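Local coordinates for probable acetyltransferases (Chromobacterium violaceum, PDB 3PZJ), which probably acts as an acetyltransferase of the GNAT fold, perhaps acetylating the N-terminal serine or alanine of other proteins, at residues V39-L44 / G106-R111; H66-P71 / R191-H196; L84-A87 / A92-V95; I120-V125 / L143-A148; W158-D161 / S167-A170. One frame throughout, in Å; residues are numbered along the deposited sequence.

Contact 1: residues V39-L44 / G106-R111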
# COMPACT_ATOMS: atom_id res chain seq x y z
N VAL A 39 16.42 -14.38 -21.60
CA VAL A 39 16.10 -12.97 -21.43
C VAL A 39 17.12 -12.35 -20.54
O VAL A 39 17.72 -13.01 -19.66
CB VAL A 39 14.72 -12.82 -20.72
CG1 VAL A 39 14.61 -11.49 -20.07
CG2 VAL A 39 13.59 -13.06 -21.72
N SER A 40 17.29 -11.06 -20.72
CA SER A 40 17.96 -10.25 -19.74
C SER A 40 17.05 -9.04 -19.47
O SER A 40 16.42 -8.48 -20.40
CB SER A 40 19.34 -9.83 -20.27
OG SER A 40 19.33 -8.46 -20.61
N LEU A 41 17.03 -8.64 -18.22
CA LEU A 41 16.28 -7.44 -17.75
C LEU A 41 17.31 -6.33 -17.49
O LEU A 41 18.22 -6.49 -16.62
CB LEU A 41 15.60 -7.78 -16.45
CG LEU A 41 14.20 -8.39 -16.52
CD1 LEU A 41 13.72 -8.90 -17.87
CD2 LEU A 41 13.92 -9.36 -15.38
N GLN A 42 17.25 -5.29 -18.30
CA GLN A 42 18.19 -4.23 -18.18
C GLN A 42 17.59 -3.10 -17.42
O GLN A 42 16.48 -2.68 -17.74
CB GLN A 42 18.63 -3.71 -19.58
CG GLN A 42 19.20 -4.76 -20.49
CD GLN A 42 20.64 -5.12 -20.23
OE1 GLN A 42 21.40 -4.34 -19.62
NE2 GLN A 42 21.08 -6.31 -20.73
N PRO A 43 18.33 -2.53 -16.49
CA PRO A 43 17.82 -1.37 -15.79
C PRO A 43 17.38 -0.30 -16.73
O PRO A 43 18.14 0.11 -17.63
CB PRO A 43 18.99 -0.94 -14.95
CG PRO A 43 19.83 -2.22 -14.76
CD PRO A 43 19.65 -2.97 -15.99
N LEU A 44 16.19 0.24 -16.49
CA LEU A 44 15.62 1.07 -17.49
C LEU A 44 16.35 2.41 -17.39
O LEU A 44 16.61 2.93 -16.31
CB LEU A 44 14.07 1.17 -17.33
CG LEU A 44 13.38 1.91 -18.48
CD1 LEU A 44 12.00 1.29 -18.82
CD2 LEU A 44 13.26 3.26 -18.02
N GLY A 106 9.73 -4.97 -24.17
CA GLY A 106 8.70 -4.38 -23.27
C GLY A 106 9.39 -4.02 -21.98
O GLY A 106 10.63 -4.06 -21.93
N PHE A 107 8.62 -3.72 -20.96
CA PHE A 107 9.15 -3.40 -19.67
C PHE A 107 8.29 -3.88 -18.53
O PHE A 107 7.20 -4.25 -18.73
CB PHE A 107 9.50 -1.93 -19.52
CG PHE A 107 8.33 -1.00 -19.53
CD1 PHE A 107 7.86 -0.47 -18.38
CD2 PHE A 107 7.73 -0.63 -20.70
CE1 PHE A 107 6.84 0.37 -18.38
CE2 PHE A 107 6.70 0.21 -20.70
CZ PHE A 107 6.25 0.71 -19.56
N LEU A 108 8.89 -3.88 -17.35
CA LEU A 108 8.26 -4.25 -16.09
C LEU A 108 9.19 -3.96 -14.92
O LEU A 108 10.28 -3.60 -15.12
CB LEU A 108 7.84 -5.71 -16.09
CG LEU A 108 8.86 -6.73 -15.71
CD1 LEU A 108 8.21 -8.04 -15.36
CD2 LEU A 108 9.88 -6.88 -16.73
N GLY A 109 8.71 -4.06 -13.71
CA GLY A 109 9.55 -3.81 -12.57
C GLY A 109 8.91 -4.01 -11.23
O GLY A 109 7.96 -4.72 -11.13
N TYR A 110 9.47 -3.37 -10.21
CA TYR A 110 8.97 -3.41 -8.87
C TYR A 110 8.35 -2.05 -8.54
O TYR A 110 8.82 -0.97 -9.00
CB TYR A 110 10.12 -3.67 -7.93
CG TYR A 110 10.91 -4.97 -8.15
CD1 TYR A 110 10.30 -6.20 -8.04
CD2 TYR A 110 12.29 -4.94 -8.40
CE1 TYR A 110 11.05 -7.38 -8.14
CE2 TYR A 110 13.03 -6.14 -8.54
CZ TYR A 110 12.38 -7.32 -8.42
OH TYR A 110 13.11 -8.45 -8.51
N ARG A 111 7.31 -2.08 -7.72
CA ARG A 111 6.85 -0.86 -7.11
C ARG A 111 6.44 -1.14 -5.70
O ARG A 111 6.40 -2.31 -5.23
CB ARG A 111 5.69 -0.25 -7.87
CG ARG A 111 4.48 -1.22 -7.93
CD ARG A 111 3.38 -0.70 -8.95
NE ARG A 111 2.98 0.65 -8.62
CZ ARG A 111 2.00 1.00 -7.75
NH1 ARG A 111 1.25 0.10 -7.12
NH2 ARG A 111 1.74 2.29 -7.51
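L44 meets F107, and L41 meets L108, across an intervening strand of the central sheet of the GNAT fold. Strands 39-43 and 106-114 are not direct neighbours. Strand 92-98 runs between them and is antiparallel to both. The two segments therefore share no hydrogen bond and touch through side chains alone.

The two pairs lie on opposite faces of the sheet. On the face covered by helix 46-58, the side chains of L44 and F107 cross obliquely. CG of L44 is anti to its backbone N (chi1 -172°), which carries CD1 toward strand 106-114. CD1 then rests 4.1 Å from CB of F107, at the root of that side chain. L53 of helix 46-58 packs on both residues, and F57 adds to the cover of F107.

On the other face, L41 and L108 approach by their ends. Their backbones are well apart, and only the branch tips come close: L41 CD1 lies 4.5 Å from L108 CD2. This is a loose touch. Helix 135-150 closes it off, with L143 against L41 and L144 against L108. Y94 and V96 of the intervening strand also pack on L41.

A polar link runs along strand 39-43 itself. NE2 of Q42 donates to OG of S40 at 2.8 Å, and the hydroxyl sits 33° out of the amide plane.

Contact 2: residues H66-P71 / R191-H196. With EDO (1,2-ethanediol), chain D.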
# COMPACT_ATOMS: atom_id res chain seq x y z
N HIS A 66 -6.76 -1.29 -19.42
CA HIS A 66 -6.97 -1.56 -17.98
C HIS A 66 -5.83 -1.01 -17.07
O HIS A 66 -5.70 -1.39 -15.86
CB HIS A 66 -7.07 -3.05 -17.76
CG HIS A 66 -8.10 -3.73 -18.61
ND1 HIS A 66 -9.46 -3.52 -18.45
CD2 HIS A 66 -7.97 -4.64 -19.60
CE1 HIS A 66 -10.12 -4.26 -19.33
NE2 HIS A 66 -9.23 -4.94 -20.05
N LEU A 67 -5.04 -0.11 -17.61
CA LEU A 67 -3.90 0.43 -16.87
C LEU A 67 -4.15 1.86 -16.46
O LEU A 67 -4.89 2.58 -17.16
CB LEU A 67 -2.70 0.39 -17.78
CG LEU A 67 -1.84 -0.86 -17.76
CD1 LEU A 67 -2.51 -2.15 -17.27
CD2 LEU A 67 -1.14 -1.07 -19.09
N PRO A 68 -3.47 2.33 -15.39
CA PRO A 68 -3.76 3.69 -14.96
C PRO A 68 -3.02 4.79 -15.71
O PRO A 68 -3.02 5.93 -15.28
CB PRO A 68 -3.42 3.67 -13.45
CG PRO A 68 -2.60 2.51 -13.25
CD PRO A 68 -2.63 1.60 -14.43
N TYR A 69 -2.41 4.46 -16.85
CA TYR A 69 -1.69 5.42 -17.64
C TYR A 69 -1.81 5.03 -19.08
O TYR A 69 -2.23 3.93 -19.40
CB TYR A 69 -0.19 5.43 -17.29
CG TYR A 69 0.39 4.06 -17.03
CD1 TYR A 69 0.95 3.29 -18.04
CD2 TYR A 69 0.39 3.53 -15.75
CE1 TYR A 69 1.42 1.99 -17.78
CE2 TYR A 69 0.89 2.27 -15.48
CZ TYR A 69 1.42 1.52 -16.48
OH TYR A 69 1.90 0.27 -16.16
N GLY A 70 -1.33 5.90 -19.94
CA GLY A 70 -1.45 5.68 -21.36
C GLY A 70 -2.87 5.94 -21.88
O GLY A 70 -3.83 6.08 -21.14
N PRO A 71 -3.00 6.08 -23.18
CA PRO A 71 -1.92 6.17 -24.16
C PRO A 71 -1.20 7.50 -24.05
O PRO A 71 -1.62 8.40 -23.32
CB PRO A 71 -2.65 5.98 -25.50
CG PRO A 71 -4.10 6.30 -25.22
CD PRO A 71 -4.36 6.11 -23.78
N ARG A 191 -13.51 6.11 -14.55
CA ARG A 191 -14.35 5.04 -14.09
C ARG A 191 -13.78 4.38 -12.82
O ARG A 191 -12.62 4.56 -12.50
CB ARG A 191 -14.70 4.04 -15.22
CG ARG A 191 -13.62 3.17 -15.80
CD ARG A 191 -14.18 2.34 -16.99
NE ARG A 191 -15.19 1.33 -16.56
CZ ARG A 191 -15.86 0.50 -17.37
NH1 ARG A 191 -15.69 0.53 -18.69
NH2 ARG A 191 -16.75 -0.35 -16.86
N ASN A 192 -14.65 3.69 -12.10
CA ASN A 192 -14.27 2.92 -10.95
C ASN A 192 -13.24 1.85 -11.30
O ASN A 192 -13.26 1.23 -12.38
CB ASN A 192 -15.50 2.24 -10.37
CG ASN A 192 -15.15 1.44 -9.17
OD1 ASN A 192 -14.93 2.03 -8.13
ND2 ASN A 192 -15.12 0.09 -9.27
N ARG A 193 -12.33 1.62 -10.36
CA ARG A 193 -11.45 0.46 -10.38
C ARG A 193 -11.50 -0.24 -9.05
O ARG A 193 -11.32 0.37 -8.06
CB ARG A 193 -10.01 0.85 -10.63
CG ARG A 193 -9.07 -0.26 -10.29
CD ARG A 193 -7.75 -0.20 -11.02
NE ARG A 193 -6.73 -0.95 -10.32
CZ ARG A 193 -5.49 -1.15 -10.72
NH1 ARG A 193 -4.71 -1.85 -9.96
NH2 ARG A 193 -5.02 -0.66 -11.82
N ASP A 194 -11.79 -1.53 -9.08
CA ASP A 194 -11.59 -2.42 -7.96
C ASP A 194 -10.33 -3.15 -8.28
O ASP A 194 -10.11 -3.65 -9.42
CB ASP A 194 -12.71 -3.50 -7.88
CG ASP A 194 -14.13 -2.93 -7.74
OD1 ASP A 194 -14.38 -1.84 -7.23
OD2 ASP A 194 -15.02 -3.63 -8.11
N THR A 195 -9.48 -3.32 -7.29
CA THR A 195 -8.21 -3.96 -7.49
C THR A 195 -8.13 -5.35 -6.93
O THR A 195 -8.31 -5.53 -5.79
CB THR A 195 -7.12 -3.14 -6.82
OG1 THR A 195 -7.01 -1.90 -7.48
CG2 THR A 195 -5.81 -3.90 -6.89
N HIS A 196 -7.79 -6.33 -7.74
CA HIS A 196 -7.48 -7.65 -7.24
C HIS A 196 -6.05 -7.68 -6.71
O HIS A 196 -5.11 -7.17 -7.42
CB HIS A 196 -7.55 -8.71 -8.37
CG HIS A 196 -8.92 -9.00 -8.91
ND1 HIS A 196 -10.08 -8.93 -8.18
CD2 HIS A 196 -9.29 -9.46 -10.15
CE1 HIS A 196 -11.11 -9.32 -8.94
NE2 HIS A 196 -10.65 -9.63 -10.14
C1 EDO D . 1.03 -0.82 -13.39
O1 EDO D . 0.86 -1.22 -14.73
C2 EDO D . 0.78 -2.00 -12.49
O2 EDO D . 1.70 -1.88 -11.44
O HOH W 1 -6.30 0.52 -14.12
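H66 and R193 are joined through one water. The water donates to the carbonyl O of H66 at 2.7 Å and accepts from NH2 of R193 at 2.9 Å. Direct polar contact is absent, since H66 O and R193 NH2 are 4.2 Å apart. The water lies in the guanidinium plane, at its edge.

Hydrogen bonds within strand 191-201 fix the arginine. Its chain is extended from CG to NE and reaches toward the loop. NE donates to OG1 of T195 at 3.0 Å and 162°, also close to the guanidinium plane. NH1 makes a weaker bond to the same oxygen. The group is thus held in its own plane by T195 and by the water. On the residues flanking R193, ND2 of N192 donates to OD1 of D194 at 2.9 Å. It comes from above the carboxylate plane, while the acceptor lies in the amide plane of N192.

Direct van der Waals contact is slight. CD of P68 lies 4.2 Å from R193 NH2, at the edge of the guanidinium. D161 of strand 155-161 also touches the arginine.

The loop has other polar partners. K189 NZ bonds to the carbonyls of L67 and Y69. Y69 OH bonds to N126 ND2; its very short approach to an ethanediol, probably from the crystallisation liquor, is doubtful.

Loop 66-71 thus meets the edge of R193 mainly through water. The water spans a gap too wide for a direct hydrogen bond to the carbonyl, while T195 keeps the arginine in place.

Contact 3: residues L84-A87 / A92-V95. With NA (sodium ion), chain C.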
# COMPACT_ATOMS: atom_id res chain seq x y z
N LEU A 84 9.38 10.26 -14.37
CA LEU A 84 8.71 10.49 -13.08
C LEU A 84 8.34 9.17 -12.36
O LEU A 84 8.35 9.09 -11.10
CB LEU A 84 7.45 11.34 -13.26
CG LEU A 84 7.63 12.74 -13.83
CD1 LEU A 84 6.33 13.48 -14.10
CD2 LEU A 84 8.53 13.54 -12.88
N THR A 85 8.02 8.11 -13.11
CA THR A 85 7.74 6.82 -12.42
C THR A 85 9.03 6.23 -11.74
O THR A 85 9.01 5.83 -10.57
CB THR A 85 7.16 5.80 -13.41
OG1 THR A 85 5.94 6.32 -13.96
CG2 THR A 85 6.88 4.48 -12.78
N VAL A 86 10.12 6.19 -12.49
CA VAL A 86 11.38 5.66 -11.99
C VAL A 86 12.06 6.56 -10.96
O VAL A 86 12.81 6.10 -10.09
CB VAL A 86 12.33 5.42 -13.19
CG1 VAL A 86 13.71 5.13 -12.72
CG2 VAL A 86 11.77 4.22 -13.98
N ALA A 87 11.75 7.85 -10.98
CA ALA A 87 12.23 8.72 -9.92
C ALA A 87 11.76 8.37 -8.55
O ALA A 87 12.44 8.70 -7.55
CB ALA A 87 11.88 10.26 -10.22
N ALA A 92 11.42 0.54 -9.37
CA ALA A 92 12.56 0.28 -10.25
C ALA A 92 12.04 -0.47 -11.46
O ALA A 92 11.30 -1.43 -11.29
CB ALA A 92 13.63 -0.57 -9.54
N LEU A 93 12.40 -0.03 -12.65
CA LEU A 93 11.91 -0.67 -13.86
C LEU A 93 13.06 -1.22 -14.68
O LEU A 93 14.20 -0.75 -14.54
CB LEU A 93 11.17 0.30 -14.74
CG LEU A 93 9.86 0.93 -14.20
CD1 LEU A 93 9.33 1.96 -15.25
CD2 LEU A 93 8.84 -0.13 -13.88
N TYR A 94 12.73 -2.22 -15.49
CA TYR A 94 13.70 -2.96 -16.32
C TYR A 94 13.07 -3.14 -17.68
O TYR A 94 11.84 -3.28 -17.82
CB TYR A 94 13.99 -4.32 -15.72
CG TYR A 94 14.58 -4.22 -14.32
CD1 TYR A 94 15.97 -4.23 -14.11
CD2 TYR A 94 13.76 -4.07 -13.23
CE1 TYR A 94 16.48 -4.12 -12.83
CE2 TYR A 94 14.27 -3.98 -11.94
CZ TYR A 94 15.63 -3.91 -11.77
OH TYR A 94 16.17 -3.79 -10.53
N VAL A 95 13.94 -3.16 -18.69
CA VAL A 95 13.59 -3.41 -20.04
C VAL A 95 13.87 -4.93 -20.38
O VAL A 95 14.91 -5.49 -20.07
CB VAL A 95 14.38 -2.51 -20.99
CG1 VAL A 95 14.03 -2.90 -22.41
CG2 VAL A 95 14.03 -1.04 -20.75
NA NA C . 13.21 4.58 -8.55
O HOH W 2 14.98 3.40 -9.74
O HOH W 3 14.92 5.42 -7.22
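V86 and L93 form the tight part of this contact. CG2 of V86 sits against the end of L93, 3.6 Å from CD1 and 3.8 Å from CG. The same methyl is 4.0 Å from CB of L93, so it lies alongside the leucine and does not merely touch its tip. V86 holds CG2 beside the backbone N, with CG1 anti to that N (chi1 169°). T85 adds a looser touch, its CG2 standing 4.3 Å from CD1 of L93. The hydroxyl of T85 is turned to other use and bonds to W81 O, one turn back in the helix. H124 of strand 119-127 packs on both T85 and L93 and closes the inner side.

The other side is wet. The carbonyl O of V86 binds a sodium ion at 2.2 Å. Two waters supply part of its shell, at 2.4 and 2.3 Å from the sodium. The carbonyl oxygens of Q88 and T91 supply the remaining ligands. One residue thus serves both sides: the V86 side chain packs on the sheet while its carbonyl faces the metal.

The sodium is held by backbone oxygens at the C-terminal end of helix 75-87 and in the short link to strand 92-98. This is a main-chain carbonyl cation site, seen here in a helix-to-strand connection of the GNAT fold.

Contact 4: residues I120-V125 / L143-A148. With EDO (1,2-ethanediol), chain D.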
# COMPACT_ATOMS: atom_id res chain seq x y z
N ILE A 120 7.13 -6.28 -1.52
CA ILE A 120 7.34 -5.65 -2.83
C ILE A 120 6.17 -6.03 -3.75
O ILE A 120 5.46 -6.99 -3.43
CB ILE A 120 8.71 -6.08 -3.42
CG1 ILE A 120 9.17 -5.14 -4.52
CG2 ILE A 120 8.75 -7.59 -3.77
CD1 ILE A 120 10.80 -5.15 -4.72
N GLU A 121 6.03 -5.29 -4.86
CA GLU A 121 4.98 -5.55 -5.84
C GLU A 121 5.63 -5.62 -7.22
O GLU A 121 6.47 -4.76 -7.50
CB GLU A 121 4.00 -4.43 -5.77
CG GLU A 121 2.83 -4.54 -6.75
CD GLU A 121 1.90 -3.33 -6.69
OE1 GLU A 121 1.81 -2.61 -5.68
OE2 GLU A 121 1.31 -3.07 -7.74
N ILE A 122 5.38 -6.69 -8.01
CA ILE A 122 5.76 -6.71 -9.42
C ILE A 122 4.64 -6.01 -10.17
O ILE A 122 3.50 -6.38 -10.03
CB ILE A 122 6.00 -8.15 -9.93
CG1 ILE A 122 7.35 -8.63 -9.40
CG2 ILE A 122 6.04 -8.24 -11.42
CD1 ILE A 122 7.56 -10.11 -9.40
N GLY A 123 4.99 -4.97 -10.90
CA GLY A 123 4.07 -4.22 -11.68
C GLY A 123 4.67 -3.54 -12.87
O GLY A 123 5.75 -3.91 -13.30
N HIS A 124 3.88 -2.63 -13.42
CA HIS A 124 4.14 -1.97 -14.64
C HIS A 124 4.51 -2.98 -15.71
O HIS A 124 5.40 -2.75 -16.54
CB HIS A 124 5.28 -0.95 -14.43
CG HIS A 124 4.87 0.24 -13.64
ND1 HIS A 124 5.46 0.55 -12.44
CD2 HIS A 124 3.96 1.22 -13.86
CE1 HIS A 124 4.89 1.63 -11.93
NE2 HIS A 124 3.96 2.06 -12.76
N VAL A 125 3.71 -4.06 -15.79
CA VAL A 125 3.97 -5.10 -16.75
C VAL A 125 3.40 -4.68 -18.08
O VAL A 125 2.15 -4.59 -18.26
CB VAL A 125 3.38 -6.44 -16.34
CG1 VAL A 125 3.58 -7.57 -17.44
CG2 VAL A 125 3.84 -6.86 -14.94
N LEU A 143 12.25 -14.10 -13.40
CA LEU A 143 13.52 -13.43 -12.97
C LEU A 143 13.31 -12.32 -11.90
O LEU A 143 14.13 -12.20 -10.96
CB LEU A 143 14.26 -12.88 -14.15
CG LEU A 143 14.91 -13.85 -15.07
CD1 LEU A 143 15.38 -13.16 -16.41
CD2 LEU A 143 16.09 -14.54 -14.33
N LEU A 144 12.17 -11.59 -11.95
CA LEU A 144 11.90 -10.63 -10.89
C LEU A 144 11.48 -11.32 -9.65
O LEU A 144 11.86 -10.85 -8.57
CB LEU A 144 10.89 -9.57 -11.30
CG LEU A 144 11.31 -8.53 -12.34
CD1 LEU A 144 10.27 -7.46 -12.41
CD2 LEU A 144 12.71 -7.90 -12.10
N LEU A 145 10.77 -12.44 -9.72
CA LEU A 145 10.43 -13.17 -8.48
C LEU A 145 11.74 -13.71 -7.84
O LEU A 145 12.01 -13.46 -6.63
CB LEU A 145 9.45 -14.29 -8.81
CG LEU A 145 8.03 -13.80 -9.11
CD1 LEU A 145 7.24 -14.95 -9.77
CD2 LEU A 145 7.37 -13.33 -7.79
N LYS A 146 12.54 -14.41 -8.65
CA LYS A 146 13.77 -15.00 -8.17
C LYS A 146 14.58 -13.93 -7.49
O LYS A 146 15.06 -14.12 -6.37
CB LYS A 146 14.56 -15.59 -9.32
CG LYS A 146 15.88 -16.31 -8.92
CD LYS A 146 16.64 -16.59 -10.22
CE LYS A 146 17.78 -17.59 -10.01
NZ LYS A 146 17.92 -18.39 -11.28
N THR A 147 14.70 -12.78 -8.16
CA THR A 147 15.53 -11.72 -7.68
C THR A 147 15.04 -11.14 -6.37
O THR A 147 15.85 -10.83 -5.47
CB THR A 147 15.71 -10.61 -8.75
OG1 THR A 147 16.36 -11.13 -9.95
CG2 THR A 147 16.54 -9.49 -8.19
N ALA A 148 13.74 -10.96 -6.25
CA ALA A 148 13.17 -10.41 -5.04
C ALA A 148 13.39 -11.36 -3.85
O ALA A 148 13.79 -10.90 -2.72
CB ALA A 148 11.63 -10.10 -5.24
C1 EDO D . 1.03 -0.82 -13.39
O1 EDO D . 0.86 -1.22 -14.73
C2 EDO D . 0.78 -2.00 -12.49
O2 EDO D . 1.70 -1.88 -11.44
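The carbonyl O of L144 takes two donors: A148 N, 3.0 Å away in the helical pattern, and the hydroxyl of Y110 from strand 106-114. One residue earlier, L143 O is also doubly gripped. T147 N reaches it at 2.9 Å and T147 OG1 at 2.7 Å, from opposite faces of the carbonyl plane. Both oxygens are satisfied inside the protein.

The meeting of helix and strand is wholly apolar. I122 is its centre. CD1 of I122 lies 3.6 Å from CD2 of L145 and 3.9 Å from CB of L144. CG1 lies beside the backbone N (chi1 -76°), which directs CD1 to the helix. The I122 and L145 side chains meet at about a right angle, so the isoleucine tip fits beside the leucine branch. Further back on the strand, CG2 of I120 rests 4.1 Å from CB of A148.

The far face of the strand carries an ethanediol. H124 N donates to its O2 at 3.0 Å, and the diol lies over one face of the H124 ring. H124 departs from extended backbone angles. In GNAT enzymes this part of the strand typically bulges and binds acetyl-CoA, so the diol may mark that place.

Segments 143-148 and 120-125 run nearly antiparallel, at 157°. Their elements and strand 155-161 form a beta-alpha-beta unit. The helix also covers L41 of strand 39-43 and C156 of strand 155-161.

Contact 5: residues W158-D161 / S167-A170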
# COMPACT_ATOMS: atom_id res chain seq x y z
N TRP A 158 1.10 -9.06 -6.85
CA TRP A 158 0.67 -8.76 -8.19
C TRP A 158 -0.72 -8.17 -8.03
O TRP A 158 -1.54 -8.74 -7.38
CB TRP A 158 0.65 -10.00 -9.06
CG TRP A 158 0.22 -9.83 -10.50
CD1 TRP A 158 -1.00 -9.49 -10.96
CD2 TRP A 158 1.03 -10.04 -11.65
NE1 TRP A 158 -1.01 -9.47 -12.31
CE2 TRP A 158 0.23 -9.80 -12.77
CE3 TRP A 158 2.34 -10.42 -11.84
CZ2 TRP A 158 0.71 -9.93 -14.05
CZ3 TRP A 158 2.81 -10.53 -13.11
CH2 TRP A 158 1.99 -10.29 -14.20
N ARG A 159 -0.92 -7.01 -8.60
CA ARG A 159 -2.22 -6.31 -8.53
C ARG A 159 -2.76 -5.96 -9.94
O ARG A 159 -2.01 -5.67 -10.87
CB ARG A 159 -2.11 -4.99 -7.79
CG ARG A 159 -1.82 -5.11 -6.36
CD ARG A 159 -1.83 -3.77 -5.60
NE ARG A 159 -1.55 -4.05 -4.20
CZ ARG A 159 -2.08 -3.39 -3.18
NH1 ARG A 159 -1.71 -3.70 -1.95
NH2 ARG A 159 -2.89 -2.39 -3.42
N CYS A 160 -4.08 -5.99 -10.09
CA CYS A 160 -4.71 -5.58 -11.37
C CYS A 160 -6.11 -5.09 -11.22
O CYS A 160 -6.78 -5.27 -10.23
CB CYS A 160 -4.64 -6.71 -12.40
SG CYS A 160 -5.65 -8.11 -12.04
N ASP A 161 -6.55 -4.34 -12.22
CA ASP A 161 -7.94 -3.92 -12.29
C ASP A 161 -8.75 -5.16 -12.41
O ASP A 161 -8.41 -6.08 -13.13
CB ASP A 161 -8.13 -2.95 -13.48
CG ASP A 161 -9.53 -2.34 -13.55
OD1 ASP A 161 -10.54 -3.11 -13.58
OD2 ASP A 161 -9.58 -1.08 -13.64
N SER A 167 -4.61 -10.22 -16.96
CA SER A 167 -3.64 -10.05 -15.89
C SER A 167 -3.92 -10.96 -14.69
O SER A 167 -2.98 -11.56 -14.16
CB SER A 167 -3.49 -8.57 -15.50
OG SER A 167 -2.63 -8.39 -14.39
N ALA A 168 -5.18 -11.09 -14.29
CA ALA A 168 -5.58 -12.00 -13.25
C ALA A 168 -5.20 -13.45 -13.59
O ALA A 168 -4.70 -14.19 -12.75
CB ALA A 168 -7.07 -11.87 -12.99
N ALA A 169 -5.32 -13.83 -14.84
CA ALA A 169 -5.09 -15.22 -15.23
C ALA A 169 -3.60 -15.44 -15.30
O ALA A 169 -3.09 -16.51 -14.89
CB ALA A 169 -5.78 -15.52 -16.60
N ALA A 170 -2.88 -14.41 -15.73
CA ALA A 170 -1.43 -14.44 -15.67
C ALA A 170 -0.91 -14.63 -14.25
O ALA A 170 -0.05 -15.43 -14.00
CB ALA A 170 -0.78 -13.13 -16.31
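The W158 indole meets S167 at its edge. NE1 donates to OG of S167 at 2.8 Å, with an N-H...O angle of 153°. The hydroxyl lies close to the ring plane, only 12° out of it, and the bond is somewhat bent. Further round the ring, CZ2 is 4.2 Å from CB of A170, nearly one turn on in the helix. This methyl comes in obliquely to the ring. F176 also meets the indole.

The torsions explain the match. With chi1 at -180°, the indole extends opposite the W158 N and brings NE1 to the helix. OG of S167 likewise points away from its own N and so faces the strand.

The pair joins strand 155-161 to helix 165-174, the step out of the last strand of the beta-alpha-beta unit of the GNAT fold. The two elements are linked by a short loop. N164 in that loop uses its OD1 to accept from S167 N, which helps place the serine.

C160 packs beside this contact. Its CB lies 3.3 Å from OG of S167. Its SG reaches over to the start of the next residue, 3.8 Å from N of A168 and 4.1 Å from CB of that alanine. R159 points the other way, and its NE forms a salt bridge with OE2 of E157.

How the contacts relate
All five contacts reach one mixed sheet. Contacts 1, 3 and 4 cluster on the N-terminal part, with centres 8 to 13 Å apart. Contacts 2 and 5 lie on the C-terminal part, 11 Å from each other, where strands 191-201 and 155-161 are neighbours. Contacts 3 and 5 are on opposite sides of the chain centre. Along the chain, contact 3 falls between the segments of contact 1, and contacts 3, 4 and 5 follow in series. Contact 2 spans the last three and crosses contact 1, their segments alternating. Contacts 4 and 5 lie on neighbouring parallel strands, 119-127 and 155-161, whose splay typically admits acetyl-CoA in this fold. One ethanediol touches contacts 2 and 4.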